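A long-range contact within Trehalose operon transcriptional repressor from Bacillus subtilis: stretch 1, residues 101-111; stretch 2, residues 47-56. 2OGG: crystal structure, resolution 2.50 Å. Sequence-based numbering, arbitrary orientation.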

ATOM      1  N   ASP A 101      30.153  -2.357  16.769  1.00 37.22           N
ATOM      2  CA  ASP A 101      31.533  -2.564  16.320  1.00 38.12           C
ATOM      3  C   ASP A 101      31.584  -2.979  14.841  1.00 38.32           C
ATOM      4  O   ASP A 101      32.304  -2.383  14.046  1.00 38.02           O
ATOM      5  CB  ASP A 101      32.276  -3.555  17.219  1.00 36.18           C
ATOM      6  CG  ASP A 101      32.151  -3.206  18.692  1.00 39.75           C
ATOM      7  OD1 ASP A 101      31.002  -3.077  19.157  1.00 41.01           O
ATOM      8  OD2 ASP A 101      33.185  -3.032  19.384  1.00 33.23           O
ATOM      9  N   GLU A 102      30.666  -3.842  14.432  1.00 38.87           N
ATOM     10  CA  GLU A 102      30.624  -4.267  13.046  1.00 40.34           C
ATOM     11  C   GLU A 102      30.452  -3.084  12.081  1.00 41.46           C
ATOM     12  O   GLU A 102      31.118  -3.004  11.040  1.00 41.75           O
ATOM     13  CB  GLU A 102      29.523  -5.297  12.854  1.00 39.66           C
ATOM     14  CG  GLU A 102      29.439  -5.829  11.448  1.00 41.01           C
ATOM     15  CD  GLU A 102      28.213  -6.683  11.258  1.00 41.17           C
ATOM     16  OE1 GLU A 102      27.115  -6.197  11.614  1.00 46.88           O
ATOM     17  OE2 GLU A 102      28.364  -7.867  10.867  1.00 35.81           O
ATOM     18  N   ASP A 103      29.599  -2.142  12.472  1.00 41.76           N
ATOM     19  CA  ASP A 103      29.392  -0.887  11.735  1.00 43.56           C
ATOM     20  C   ASP A 103      30.683  -0.043  11.568  1.00 43.45           C
ATOM     21  O   ASP A 103      30.868   0.639  10.565  1.00 47.77           O
ATOM     22  CB  ASP A 103      28.303  -0.040  12.428  1.00 43.76           C
ATOM     23  CG  ASP A 103      26.890  -0.640  12.286  1.00 47.69           C
ATOM     24  OD1 ASP A 103      26.712  -1.574  11.472  1.00 46.49           O
ATOM     25  OD2 ASP A 103      25.955  -0.156  12.974  1.00 46.54           O
ATOM     26  N   ARG A 104      31.540  -0.016  12.571  1.00 37.53           N
ATOM     27  CA  ARG A 104      32.688   0.868  12.500  1.00 37.65           C
ATOM     28  C   ARG A 104      33.858   0.251  11.747  1.00 38.44           C
ATOM     29  O   ARG A 104      34.657   0.960  11.131  1.00 36.43           O
ATOM     30  CB  ARG A 104      33.097   1.317  13.894  1.00 35.16           C
ATOM     31  CG  ARG A 104      31.969   1.995  14.632  1.00 34.04           C
ATOM     32  CD  ARG A 104      32.422   2.536  15.968  1.00 30.62           C
ATOM     33  NE  ARG A 104      32.135   3.964  16.035  1.00 29.08           N
ATOM     34  CZ  ARG A 104      31.065   4.500  16.616  1.00 27.01           C
ATOM     35  NH1 ARG A 104      30.235   3.739  17.327  1.00 35.99           N
ATOM     36  NH2 ARG A 104      30.870   5.814  16.538  1.00 12.06           N
ATOM     37  N   GLU A 105      33.926  -1.076  11.745  1.00 40.03           N
ATOM     38  CA  GLU A 105      34.953  -1.770  10.980  1.00 39.64           C
ATOM     39  C   GLU A 105      34.681  -1.600   9.501  1.00 40.23           C
ATOM     40  O   GLU A 105      35.583  -1.294   8.735  1.00 40.43           O
ATOM     41  CB  GLU A 105      34.938  -3.260  11.282  1.00 38.52           C
ATOM     42  CG  GLU A 105      35.689  -3.668  12.502  1.00 47.38           C
ATOM     43  CD  GLU A 105      36.041  -5.124  12.429  1.00 59.39           C
ATOM     44  OE1 GLU A 105      35.473  -5.805  11.539  1.00 57.10           O
ATOM     45  OE2 GLU A 105      36.978  -5.547  13.145  1.00 63.48           O
ATOM     46  N   LEU A 106      33.417  -1.739   9.116  1.00 39.55           N
ATOM     47  CA  LEU A 106      33.083  -1.861   7.714  1.00 39.37           C
ATOM     48  C   LEU A 106      32.651  -0.563   7.029  1.00 40.07           C
ATOM     49  O   LEU A 106      32.696  -0.474   5.805  1.00 43.58           O
ATOM     50  CB  LEU A 106      32.045  -2.982   7.499  1.00 40.19           C
ATOM     51  CG  LEU A 106      32.350  -4.342   8.144  1.00 35.20           C
ATOM     52  CD1 LEU A 106      31.312  -5.382   7.791  1.00 30.65           C
ATOM     53  CD2 LEU A 106      33.741  -4.851   7.782  1.00 22.92           C
ATOM     54  N   LEU A 107      32.174   0.421   7.781  1.00 38.41           N
ATOM     55  CA  LEU A 107      31.725   1.669   7.135  1.00 38.32           C
ATOM     56  C   LEU A 107      32.552   2.877   7.550  1.00 36.49           C
ATOM     57  O   LEU A 107      33.194   2.872   8.594  1.00 37.77           O
ATOM     58  CB  LEU A 107      30.237   1.946   7.394  1.00 37.28           C
ATOM     59  CG  LEU A 107      29.230   0.810   7.205  1.00 41.29           C
ATOM     60  CD1 LEU A 107      27.896   1.208   7.815  1.00 46.47           C
ATOM     61  CD2 LEU A 107      29.056   0.446   5.718  1.00 38.38           C
ATOM     62  N   ASP A 108      32.589   3.888   6.692  1.00 35.49           N
ATOM     63  CA  ASP A 108      33.239   5.140   7.035  1.00 33.89           C
ATOM     64  C   ASP A 108      32.259   5.978   7.863  1.00 34.63           C
ATOM     65  O   ASP A 108      31.427   6.698   7.315  1.00 36.79           O
ATOM     66  CB  ASP A 108      33.652   5.882   5.758  1.00 34.75           C
ATOM     67  CG  ASP A 108      34.351   4.976   4.743  1.00 38.33           C
ATOM     68  OD1 ASP A 108      35.257   4.215   5.138  1.00 43.28           O
ATOM     69  OD2 ASP A 108      34.043   5.072   3.535  1.00 40.94           O
ATOM     70  N   LEU A 109      32.341   5.877   9.185  1.00 36.27           N
ATOM     71  CA  LEU A 109      31.354   6.531  10.039  1.00 36.54           C
ATOM     72  C   LEU A 109      31.696   7.926  10.542  1.00 38.17           C
ATOM     73  O   LEU A 109      30.886   8.550  11.229  1.00 40.30           O
ATOM     74  CB  LEU A 109      30.905   5.612  11.172  1.00 35.53           C
ATOM     75  CG  LEU A 109      30.087   4.414  10.671  1.00 37.94           C
ATOM     76  CD1 LEU A 109      29.870   3.399  11.761  1.00 42.68           C
ATOM     77  CD2 LEU A 109      28.726   4.831  10.071  1.00 42.64           C
ATOM     78  N   ARG A 110      32.799   8.485  10.056  1.00 39.97           N
ATOM     79  CA  ARG A 110      33.191   9.850  10.431  1.00 39.96           C
ATOM     80  C   ARG A 110      32.982  10.100  11.927  1.00 38.80           C
ATOM     81  O   ARG A 110      33.404   9.309  12.774  1.00 36.69           O
ATOM     82  CB  ARG A 110      32.346  10.874   9.666  1.00 40.37           C
ATOM     83  CG  ARG A 110      32.475  10.870   8.150  1.00 43.34           C
ATOM     84  CD  ARG A 110      31.560  11.958   7.577  1.00 47.50           C
ATOM     85  NE  ARG A 110      31.619  12.083   6.122  1.00 45.15           N
ATOM     86  CZ  ARG A 110      32.140  13.124   5.480  1.00 44.78           C
ATOM     87  NH1 ARG A 110      32.696  14.122   6.160  1.00 43.66           N
ATOM     88  NH2 ARG A 110      32.114  13.166   4.156  1.00 41.78           N
ATOM     89  N   GLY A 111      32.335  11.223  12.235  1.00 38.12           N
ATOM     90  CA  GLY A 111      31.892  11.525  13.591  1.00 38.39           C
ATOM     91  C   GLY A 111      30.412  11.220  13.745  1.00 38.84           C
ATOM     92  O   GLY A 111      29.621  12.098  14.073  1.00 39.01           O
TER
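Stretch 2, residues 47-56: DGEHVILDKD

Stretch 2 runs back along the helix of stretch 1 and past its C-terminal end, as a strand that is extended except at Val51, where phi/psi of -131/-17 interrupts the extended geometry. Residues 49-56 form this strand, which continues later in the chain, and its axis passes 9.4 Å from that of helix 101-106. The two N-to-C directions make an angle of 151°, so the segments run roughly antiparallel: the side chain of Lys55 reaches Glu102 in the first turn of the helix, and Glu49 lies near the loop that follows it. They also converge along their length, the CA atoms of Asp103 and Leu53 being 7.3 Å apart and those of Leu107 and His50 only 4.8 Å. A cis peptide bond precedes Gly48, just ahead of the strand.

The tightest part of the contact forms where the helix ends. Leu107 still donates its N to the O of Asp103, at 3.1 Å, but its phi/psi of -116/155 takes the chain out of helical conformation and brings the backbone of Asp108 alongside His50. Asp108 N donates to His50 O at 2.9 Å. In return, His50 N donates to Asp108 OD2 at 2.7 Å, with an angle of 160° at the hydrogen. The carboxylate thus takes the place that a backbone carbonyl would occupy in a regular sheet pairing. With chi1 m (-47°), Asp108 carries OD2 to this position, from a CB that points toward the strand; the same oxygen lies 3.2 Å from Glu49 CA.

His50 also points its CB toward stretch 1, and His50 CB packs 3.6 Å from the carbonyl oxygen Leu106 O. Its chi1 is m and its chi2 of -84° turns the imidazole steeply out of the CA-CB-CG plane; Asp108 OD2 lies near the ring plane, at its edge, while ND1 is hydrogen-bonded elsewhere in the structure.

Leu53 has the largest area covered by the other stretch, 91 Å². Its t, p conformation (chi1 -174°, chi2 79°) places CD1 3.9 Å from Leu106 CD1 and sends CD2 to within 3.6 Å of Glu102 OE1 and 4.0 Å of Asp103 OD1. Leu106 and Leu107 both adopt the m, t rotamer, common for leucine, and both set their CB sideways to the strand. From there Leu107 reaches Leu53 CB with CD1, at 4.0 Å, and approaches Ile52 O with CD2, at 3.4 Å. Val51 and Ile52 turn their own side chains away, so Leu107 meets backbone atoms at these two positions.

Salt bridges lie at both ends of the contact. Glu102 has its CB directed toward the strand, and its t, t chain (chi3 51°) brings OE1 to Lys55 NZ, from which it accepts a hydrogen bond at 3.0 Å; Lys55 leaves the backbone with chi1 m and is bent within its chain at chi3 (p, 73°), chi2 and chi4 being t. At the other end, Arg110 has a sideways CB, but its m, t, t chain carries the guanidinium nearer, leaving NH2 3.4 Å from Glu49 OE2. The other carboxylate oxygen of Glu49 is hydrogen-bonded elsewhere in the structure.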

ATOM      1  N   ASP A  47      30.114   6.764  -3.785  1.00 53.44           N
ATOM      2  CA  ASP A  47      31.450   7.326  -3.829  1.00 52.82           C
ATOM      3  C   ASP A  47      31.619   8.659  -3.105  1.00 51.44           C
ATOM      4  O   ASP A  47      30.699   9.476  -3.044  1.00 50.25           O
ATOM      5  CB  ASP A  47      32.064   7.280  -5.243  1.00 54.99           C
ATOM      6  CG  ASP A  47      32.574   5.869  -5.634  1.00 56.94           C
ATOM      7  OD1 ASP A  47      33.637   5.789  -6.306  1.00 51.89           O
ATOM      8  OD2 ASP A  47      31.920   4.848  -5.278  1.00 52.28           O
ATOM      9  N   GLY A  48      32.697   8.716  -2.332  1.00 48.71           N
ATOM     10  CA  GLY A  48      33.603   7.575  -2.269  1.00 48.38           C
ATOM     11  C   GLY A  48      33.618   6.893  -0.916  1.00 47.91           C
ATOM     12  O   GLY A  48      34.676   6.530  -0.407  1.00 45.78           O
ATOM     13  N   GLU A  49      32.442   6.666  -0.348  1.00 48.45           N
ATOM     14  CA  GLU A  49      32.370   6.220   1.033  1.00 48.63           C
ATOM     15  C   GLU A  49      31.504   5.007   1.197  1.00 47.48           C
ATOM     16  O   GLU A  49      30.470   4.890   0.546  1.00 49.62           O
ATOM     17  CB  GLU A  49      31.830   7.334   1.921  1.00 48.29           C
ATOM     18  CG  GLU A  49      32.680   8.585   1.934  1.00 51.61           C
ATOM     19  CD  GLU A  49      32.226   9.562   2.991  1.00 55.94           C
ATOM     20  OE1 GLU A  49      31.059   9.998   2.931  1.00 54.27           O
ATOM     21  OE2 GLU A  49      33.024   9.860   3.906  1.00 61.85           O
ATOM     22  N   HIS A  50      31.882   4.158   2.149  1.00 49.03           N
ATOM     23  CA  HIS A  50      31.056   3.020   2.564  1.00 47.28           C
ATOM     24  C   HIS A  50      30.059   3.505   3.606  1.00 46.91           C
ATOM     25  O   HIS A  50      30.441   3.905   4.721  1.00 46.46           O
ATOM     26  CB  HIS A  50      31.925   1.923   3.167  1.00 49.11           C
ATOM     27  CG  HIS A  50      32.874   1.309   2.191  1.00 52.28           C
ATOM     28  ND1 HIS A  50      32.507   0.285   1.340  1.00 49.72           N
ATOM     29  CD2 HIS A  50      34.161   1.606   1.893  1.00 43.88           C
ATOM     30  CE1 HIS A  50      33.534  -0.030   0.573  1.00 52.48           C
ATOM     31  NE2 HIS A  50      34.551   0.749   0.896  1.00 52.54           N
ATOM     32  N   VAL A  51      28.778   3.454   3.260  1.00 42.98           N
ATOM     33  CA  VAL A  51      27.801   4.135   4.074  1.00 40.68           C
ATOM     34  C   VAL A  51      26.573   3.339   4.480  1.00 42.05           C
ATOM     35  O   VAL A  51      25.826   3.782   5.347  1.00 45.63           O
ATOM     36  CB  VAL A  51      27.413   5.466   3.464  1.00 38.08           C
ATOM     37  CG1 VAL A  51      28.643   6.322   3.303  1.00 35.27           C
ATOM     38  CG2 VAL A  51      26.770   5.240   2.125  1.00 38.17           C
ATOM     39  N   ILE A  52      26.308   2.229   3.786  1.00 42.05           N
ATOM     40  CA  ILE A  52      25.213   1.347   4.140  1.00 38.58           C
ATOM     41  C   ILE A  52      25.741  -0.058   4.391  1.00 41.34           C
ATOM     42  O   ILE A  52      26.587  -0.559   3.643  1.00 43.86           O
ATOM     43  CB  ILE A  52      24.134   1.296   3.035  1.00 40.60           C
ATOM     44  CG1 ILE A  52      23.506   2.674   2.853  1.00 42.18           C
ATOM     45  CG2 ILE A  52      23.017   0.305   3.425  1.00 36.90           C
ATOM     46  CD1 ILE A  52      23.271   3.051   1.407  1.00 44.46           C
ATOM     47  N   LEU A  53      25.209  -0.726   5.404  1.00 39.15           N
ATOM     48  CA  LEU A  53      25.578  -2.116   5.611  1.00 38.15           C
ATOM     49  C   LEU A  53      24.341  -2.968   5.465  1.00 37.88           C
ATOM     50  O   LEU A  53      23.324  -2.678   6.088  1.00 43.30           O
ATOM     51  CB  LEU A  53      26.227  -2.324   6.971  1.00 34.60           C
ATOM     52  CG  LEU A  53      26.717  -3.761   7.085  1.00 39.50           C
ATOM     53  CD1 LEU A  53      28.031  -3.915   6.339  1.00 32.23           C
ATOM     54  CD2 LEU A  53      26.781  -4.261   8.541  1.00 33.99           C
ATOM     55  N   ASP A  54      24.344  -3.849   4.466  1.00 40.66           N
ATOM     56  CA  ASP A  54      23.165  -4.656   4.145  1.00 39.74           C
ATOM     57  C   ASP A  54      23.362  -6.099   4.594  1.00 39.43           C
ATOM     58  O   ASP A  54      24.317  -6.756   4.184  1.00 42.68           O
ATOM     59  CB  ASP A  54      22.906  -4.623   2.647  1.00 38.14           C
ATOM     60  CG  ASP A  54      22.159  -3.367   2.210  1.00 55.63           C
ATOM     61  OD1 ASP A  54      21.224  -2.962   2.941  1.00 63.53           O
ATOM     62  OD2 ASP A  54      22.430  -2.838   1.093  1.00 59.81           O
ATOM     63  N   LYS A  55      22.536  -6.557   5.518  1.00 37.15           N
ATOM     64  CA  LYS A  55      22.594  -7.964   5.952  1.00 38.40           C
ATOM     65  C   LYS A  55      21.363  -8.747   5.491  1.00 39.56           C
ATOM     66  O   LYS A  55      20.235  -8.314   5.722  1.00 43.25           O
ATOM     67  CB  LYS A  55      22.762  -8.021   7.470  1.00 36.12           C
ATOM     68  CG  LYS A  55      24.020  -7.282   7.930  1.00 38.19           C
ATOM     69  CD  LYS A  55      24.017  -6.915   9.412  1.00 34.76           C
ATOM     70  CE  LYS A  55      24.224  -8.157  10.271  1.00 51.64           C
ATOM     71  NZ  LYS A  55      24.596  -7.834  11.666  1.00 48.89           N
ATOM     72  N   ASP A  56      21.553  -9.722   4.615  1.00 40.09           N
ATOM     73  CA  ASP A  56      20.427 -10.566   4.228  1.00 40.33           C
ATOM     74  C   ASP A  56      20.585 -11.959   4.821  1.00 40.46           C
ATOM     75  O   ASP A  56      21.645 -12.553   4.651  1.00 42.35           O
ATOM     76  CB  ASP A  56      20.302 -10.662   2.701  1.00 37.17           C
ATOM     77  CG  ASP A  56      19.573  -9.459   2.085  1.00 57.19           C
ATOM     78  OD1 ASP A  56      18.322  -9.514   2.067  1.00 65.38           O
ATOM     79  OD2 ASP A  56      20.231  -8.495   1.571  1.00 43.25           O
TER